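Local coordinates for polymeric Immunoglobulin Receptor (Oncorhynchus mykiss, PDB 5F1S), which probably binds polymeric immunoglobulins and carries them to mucosal surfaces, its ectodomain corresponding to the secretory component that stays with the antibody, at residues 2-7 and 88-93; 75-80 and 106-111. All coordinates share one frame; numbering follows the deposited sequence.

Interaction 1 (2-7 and 88-93)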
loop_
_atom_site.group_PDB
_atom_site.type_symbol
_atom_site.label_atom_id
_atom_site.label_comp_id
_atom_site.label_asym_id
_atom_site.label_seq_id
_atom_site.Cartn_x
_atom_site.Cartn_y
_atom_site.Cartn_z
ATOM N N VAL A 2 20.610 6.566 -13.161
ATOM C CA VAL A 2 19.299 6.906 -12.608
ATOM C C VAL A 2 18.759 5.636 -11.979
ATOM O O VAL A 2 18.882 4.569 -12.574
ATOM C CB VAL A 2 18.329 7.415 -13.683
ATOM C CG1 VAL A 2 16.919 7.593 -13.088
ATOM C CG2 VAL A 2 18.903 8.696 -14.312
ATOM N N THR A 3 18.242 5.736 -10.766
ATOM C CA THR A 3 17.775 4.554 -10.048
ATOM C C THR A 3 16.474 4.878 -9.330
ATOM O O THR A 3 16.190 6.025 -8.976
ATOM C CB THR A 3 18.789 4.056 -9.019
ATOM O OG1 THR A 3 19.026 5.059 -8.041
ATOM C CG2 THR A 3 20.129 3.777 -9.654
ATOM N N THR A 4 15.731 3.827 -9.024
ATOM C CA THR A 4 14.488 4.004 -8.323
ATOM C C THR A 4 14.234 2.756 -7.482
ATOM O O THR A 4 15.109 1.896 -7.328
ATOM C CB THR A 4 13.346 4.310 -9.301
ATOM O OG1 THR A 4 12.178 4.669 -8.589
ATOM C CG2 THR A 4 12.983 3.103 -10.183
ATOM N N VAL A 5 13.074 2.715 -6.869
ATOM C CA VAL A 5 12.729 1.650 -5.935
ATOM C C VAL A 5 12.344 0.381 -6.684
ATOM O O VAL A 5 12.111 0.398 -7.893
ATOM C CB VAL A 5 11.578 2.076 -5.019
ATOM C CG1 VAL A 5 11.999 3.295 -4.161
ATOM C CG2 VAL A 5 10.334 2.441 -5.841
ATOM N N GLY A 6 12.176 -0.718 -5.934
ATOM C CA GLY A 6 11.792 -1.966 -6.553
ATOM C C GLY A 6 10.308 -2.028 -6.839
ATOM O O GLY A 6 9.545 -1.142 -6.484
ATOM N N ASP A 7 9.896 -3.103 -7.501
ATOM C CA ASP A 7 8.512 -3.192 -7.962
ATOM C C ASP A 7 7.565 -3.053 -6.774
ATOM O O ASP A 7 7.863 -3.490 -5.664
ATOM C CB ASP A 7 8.275 -4.514 -8.687
ATOM C CG ASP A 7 9.117 -4.651 -9.927
ATOM O OD1 ASP A 7 9.562 -3.623 -10.495
ATOM O OD2 ASP A 7 9.300 -5.801 -10.376
ATOM N N TYR A 88 6.608 1.546 -15.544
ATOM C CA TYR A 88 6.871 2.981 -15.597
ATOM C C TYR A 88 8.375 3.243 -15.587
ATOM O O TYR A 88 9.175 2.412 -15.135
ATOM C CB TYR A 88 6.224 3.672 -14.409
ATOM C CG TYR A 88 4.715 3.673 -14.441
ATOM C CD1 TYR A 88 3.990 2.550 -14.036
ATOM C CD2 TYR A 88 4.023 4.770 -14.900
ATOM C CE1 TYR A 88 2.604 2.564 -14.044
ATOM C CE2 TYR A 88 2.630 4.790 -14.933
ATOM C CZ TYR A 88 1.932 3.673 -14.507
ATOM O OH TYR A 88 0.566 3.717 -14.536
ATOM N N TRP A 89 8.759 4.420 -16.104
ATOM C CA TRP A 89 10.174 4.797 -16.236
ATOM C C TRP A 89 10.435 6.193 -15.695
ATOM O O TRP A 89 9.699 7.110 -16.011
ATOM C CB TRP A 89 10.643 4.799 -17.698
ATOM C CG TRP A 89 10.465 3.513 -18.361
ATOM C CD1 TRP A 89 9.278 3.004 -18.864
ATOM C CD2 TRP A 89 11.458 2.524 -18.608
ATOM N NE1 TRP A 89 9.503 1.772 -19.406
ATOM C CE2 TRP A 89 10.816 1.443 -19.246
ATOM C CE3 TRP A 89 12.831 2.420 -18.328
ATOM C CZ2 TRP A 89 11.510 0.295 -19.640
ATOM C CZ3 TRP A 89 13.496 1.277 -18.702
ATOM C CH2 TRP A 89 12.827 0.230 -19.357
ATOM N N CYS A 90 11.434 6.306 -14.825
ATOM C CA CYS A 90 12.138 7.556 -14.535
ATOM C C CYS A 90 12.988 7.912 -15.735
ATOM O O CYS A 90 13.719 7.045 -16.220
ATOM C CB CYS A 90 13.099 7.369 -13.350
ATOM S SG CYS A 90 12.501 6.828 -11.779
ATOM N N GLY A 91 12.933 9.160 -16.209
ATOM C CA GLY A 91 13.813 9.585 -17.299
ATOM C C GLY A 91 14.434 10.954 -17.068
ATOM O O GLY A 91 13.851 11.827 -16.427
ATOM N N VAL A 92 15.636 11.138 -17.631
ATOM C CA VAL A 92 16.274 12.452 -17.748
ATOM C C VAL A 92 16.360 12.786 -19.230
ATOM O O VAL A 92 16.798 11.952 -20.033
ATOM C CB VAL A 92 17.672 12.505 -17.118
ATOM C CG1 VAL A 92 18.245 13.945 -17.272
ATOM C CG2 VAL A 92 17.703 12.055 -15.616
ATOM N N GLU A 93 15.903 13.987 -19.613
ATOM C CA GLU A 93 15.880 14.374 -21.024
ATOM C C GLU A 93 17.245 14.952 -21.373
ATOM O O GLU A 93 17.521 16.118 -21.088
ATOM C CB GLU A 93 14.779 15.382 -21.290
ATOM C CG GLU A 93 14.698 15.811 -22.737
ATOM C CD GLU A 93 13.417 16.573 -22.980
ATOM O OE1 GLU A 93 12.355 15.905 -23.041
ATOM O OE2 GLU A 93 13.465 17.822 -23.028
#

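Interaction 2 (75-80 and 106-111)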
loop_
_atom_site.group_PDB
_atom_site.type_symbol
_atom_site.label_atom_id
_atom_site.label_comp_id
_atom_site.label_asym_id
_atom_site.label_seq_id
_atom_site.Cartn_x
_atom_site.Cartn_y
_atom_site.Cartn_z
ATOM N N VAL A 75 8.034 11.436 -8.035
ATOM C CA VAL A 75 6.818 11.346 -8.809
ATOM C C VAL A 75 5.721 10.807 -7.900
ATOM O O VAL A 75 5.904 9.790 -7.246
ATOM C CB VAL A 75 7.009 10.460 -10.050
ATOM C CG1 VAL A 75 5.698 10.361 -10.805
ATOM C CG2 VAL A 75 8.105 11.013 -10.967
ATOM N N THR A 76 4.607 11.525 -7.804
ATOM C CA THR A 76 3.487 11.096 -6.984
ATOM C C THR A 76 2.328 10.739 -7.905
ATOM O O THR A 76 1.903 11.550 -8.729
ATOM C CB THR A 76 3.078 12.207 -6.001
ATOM O OG1 THR A 76 4.207 12.512 -5.186
ATOM C CG2 THR A 76 1.898 11.763 -5.120
ATOM N N MET A 77 1.808 9.529 -7.768
ATOM C CA MET A 77 0.645 9.113 -8.521
ATOM C C MET A 77 -0.449 8.850 -7.498
ATOM O O MET A 77 -0.243 8.109 -6.524
ATOM C CB MET A 77 0.908 7.858 -9.388
ATOM C CG MET A 77 2.003 8.071 -10.438
ATOM S SD MET A 77 2.210 6.556 -11.413
ATOM C CE MET A 77 0.860 6.785 -12.414
ATOM N N THR A 78 -1.593 9.470 -7.697
ATOM C CA THR A 78 -2.657 9.412 -6.700
ATOM C C THR A 78 -3.840 8.582 -7.187
ATOM O O THR A 78 -4.089 8.405 -8.393
ATOM C CB THR A 78 -3.145 10.837 -6.326
ATOM O OG1 THR A 78 -3.688 11.458 -7.496
ATOM C CG2 THR A 78 -1.969 11.692 -5.778
ATOM N N GLU A 79 -4.586 8.072 -6.215
ATOM C CA GLU A 79 -5.853 7.403 -6.498
ATOM C C GLU A 79 -5.671 6.356 -7.598
ATOM O O GLU A 79 -6.415 6.295 -8.582
ATOM C CB GLU A 79 -6.937 8.408 -6.892
ATOM C CG GLU A 79 -7.024 9.662 -6.024
ATOM C CD GLU A 79 -8.058 9.574 -4.934
ATOM O OE1 GLU A 79 -8.589 8.469 -4.684
ATOM O OE2 GLU A 79 -8.349 10.623 -4.324
ATOM N N LEU A 80 -4.671 5.500 -7.419
ATOM C CA LEU A 80 -4.330 4.558 -8.469
ATOM C C LEU A 80 -5.471 3.589 -8.724
ATOM O O LEU A 80 -6.065 3.057 -7.787
ATOM C CB LEU A 80 -3.078 3.779 -8.088
ATOM C CG LEU A 80 -1.809 4.600 -8.285
ATOM C CD1 LEU A 80 -0.654 3.943 -7.537
ATOM C CD2 LEU A 80 -1.457 4.704 -9.782
ATOM N N LEU A 106 10.301 0.562 -13.179
ATOM C CA LEU A 106 9.754 -0.265 -12.108
ATOM C C LEU A 106 8.333 -0.609 -12.492
ATOM O O LEU A 106 7.700 0.062 -13.307
ATOM C CB LEU A 106 9.789 0.396 -10.741
ATOM C CG LEU A 106 8.598 1.314 -10.451
ATOM C CD1 LEU A 106 8.644 1.792 -9.065
ATOM C CD2 LEU A 106 8.668 2.451 -11.424
ATOM N N HIS A 107 7.836 -1.673 -11.882
ATOM C CA HIS A 107 6.502 -2.146 -12.167
ATOM C C HIS A 107 5.622 -1.773 -10.990
ATOM O O HIS A 107 6.035 -1.906 -9.847
ATOM C CB HIS A 107 6.454 -3.675 -12.388
ATOM C CG HIS A 107 5.101 -4.165 -12.803
ATOM N ND1 HIS A 107 4.174 -4.645 -11.901
ATOM C CD2 HIS A 107 4.502 -4.206 -14.018
ATOM C CE1 HIS A 107 3.066 -4.976 -12.547
ATOM N NE2 HIS A 107 3.239 -4.711 -13.830
ATOM N N ILE A 108 4.414 -1.310 -11.284
ATOM C CA ILE A 108 3.417 -0.977 -10.267
ATOM C C ILE A 108 2.219 -1.899 -10.487
ATOM O O ILE A 108 1.645 -1.926 -11.577
ATOM C CB ILE A 108 2.971 0.497 -10.342
ATOM C CG1 ILE A 108 4.160 1.423 -10.190
ATOM C CG2 ILE A 108 1.930 0.779 -9.293
ATOM C CD1 ILE A 108 3.820 2.985 -10.364
ATOM N N ASN A 109 1.870 -2.672 -9.465
ATOM C CA ASN A 109 0.731 -3.591 -9.534
ATOM C C ASN A 109 -0.332 -3.041 -8.607
ATOM O O ASN A 109 -0.120 -2.977 -7.395
ATOM C CB ASN A 109 1.161 -5.000 -9.117
ATOM C CG ASN A 109 0.048 -6.016 -9.307
ATOM O OD1 ASN A 109 -0.825 -5.837 -10.163
ATOM N ND2 ASN A 109 0.066 -7.067 -8.497
ATOM N N VAL A 110 -1.457 -2.613 -9.171
ATOM C CA VAL A 110 -2.528 -2.013 -8.393
ATOM C C VAL A 110 -3.558 -3.105 -8.143
ATOM O O VAL A 110 -4.147 -3.632 -9.085
ATOM C CB VAL A 110 -3.162 -0.819 -9.109
ATOM C CG1 VAL A 110 -4.198 -0.157 -8.189
ATOM C CG2 VAL A 110 -2.121 0.193 -9.461
ATOM N N ILE A 111 -3.783 -3.426 -6.881
ATOM C CA ILE A 111 -4.513 -4.640 -6.540
ATOM C C ILE A 111 -5.845 -4.310 -5.886
ATOM O O ILE A 111 -6.004 -3.325 -5.155
ATOM C CB ILE A 111 -3.670 -5.558 -5.631
ATOM C CG1 ILE A 111 -3.238 -4.860 -4.403
ATOM C CG2 ILE A 111 -2.413 -6.003 -6.388
ATOM C CD1 ILE A 111 -2.352 -5.769 -3.482
#

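Interaction 1 (2-7 and 88-93)
V2 meets C90 and V92 with both of its methyls, each going to a different partner. With CG1 anti to the backbone N (chi1 173°), the beta-branched fork spreads along the opposing strand: V2 CG1 lies 3.8 Å from C90 CB, while V2 CG2 lies 3.8 Å from V92 CG2. Two residues on, T4 turns its CB toward the same cysteine, T4 CB lying 3.6 Å from C90 SG. Its hydroxyl is near as well, T4 OG1 being 3.9 Å from C90 SG. Threonine suits this place: CB lies nearest the sulfur, while OG1, also beside it, has its hydrogen bond to P19 O. Sulfur is held in turn by the disulfide from C90 to C20, the canonical bridge between the two sheets of an immunoglobulin V domain. W33 packs beside C90, and Y22 lies against V2. The short touching parts, 2-4 and 90-92, run nearly antiparallel, 161° apart, yet belong to opposite sheets, since strand 2-3 pairs with strand 16-22 and strand 86-92 with strands 31-35 and 103-111. No hydrogen bond passes between the two segments. Their cohesion is therefore largely dispersive, the methyls of beta-branched side chains and a polarisable sulfur closing the sandwich at the edge where the N-terminal strand lies, with backbone pairing left to each sheet.

Interaction 2 (75-80 and 106-111)
M77 and I108 meet through side chains shaped by their torsions. M77 sets off beside its backbone N, runs fully extended through chi2, then bends at chi3 (79°); the bend sends the methyl CE to the ring of Y88, while the sulfur stays nearest I108. The extended I108 chain carries CD1 across to the methionine sulfur. The result is a slanting approach in which M77 SD lies 4.1 Å from I108 CD1. Methionine suits this place because an unbranched, flexible chain can bridge the space between sheets and adapt to its neighbours, which include W33 as well as Y88.

Further along, L80 takes over. L80 CB lies 4.0 Å from V110 CG2, and the other methyl of V110 rests on the backbone, with V110 CG1 3.7 Å from L80 O. A looser touch joins L80 CD1 to I108 CG2 at 4.4 Å, placing leucine over both beta-branched residues of the strand. I108 and V110, two positions apart, face the same way, as expected of an extended strand.

The inward direction of L80 goes with a change of course in the preceding chain. Past strand 72-77, E79 adopts a left-handed backbone conformation (phi 50°, psi 51°), and the chain swings round so that M77 and L80, three residues apart, both face the core while charged E79 stays exposed. A backbone hydrogen bond with G13 helps place L80, and S85 OG bonds to V110 N on the facing strand.

All four touching residues are buried and no hydrogen bond links the segments. Between them the contact is mainly aliphatic and thioether surface, plus a backbone carbonyl covered by a V110 methyl, so cohesion here is consistent with dispersion and the hydrophobic effect.

From the N terminus the chain passes through 2-7, then 75-80, 88-93 and 106-111, so the two contacts alternate and their loops cross. Interaction 1 closes the longer one, when strand 86-92 packs across from the N-terminal strand, in the other sheet; interaction 2 closes a shorter one, from strand 72-77 through strand 86-92 to strand 103-111. Each joins opposite sheets of the same V-type sandwich. The N-terminal strand changes sheets, 2-3 pairing with 16-22 and 8-11 lying parallel to 103-111, where D7 OD1 accepts a hydrogen bond from H107 N. Y88 N bonds L106 O, 2.9 Å away, and the Y88 hydroxyl bonds D84 O in a tyrosine corner.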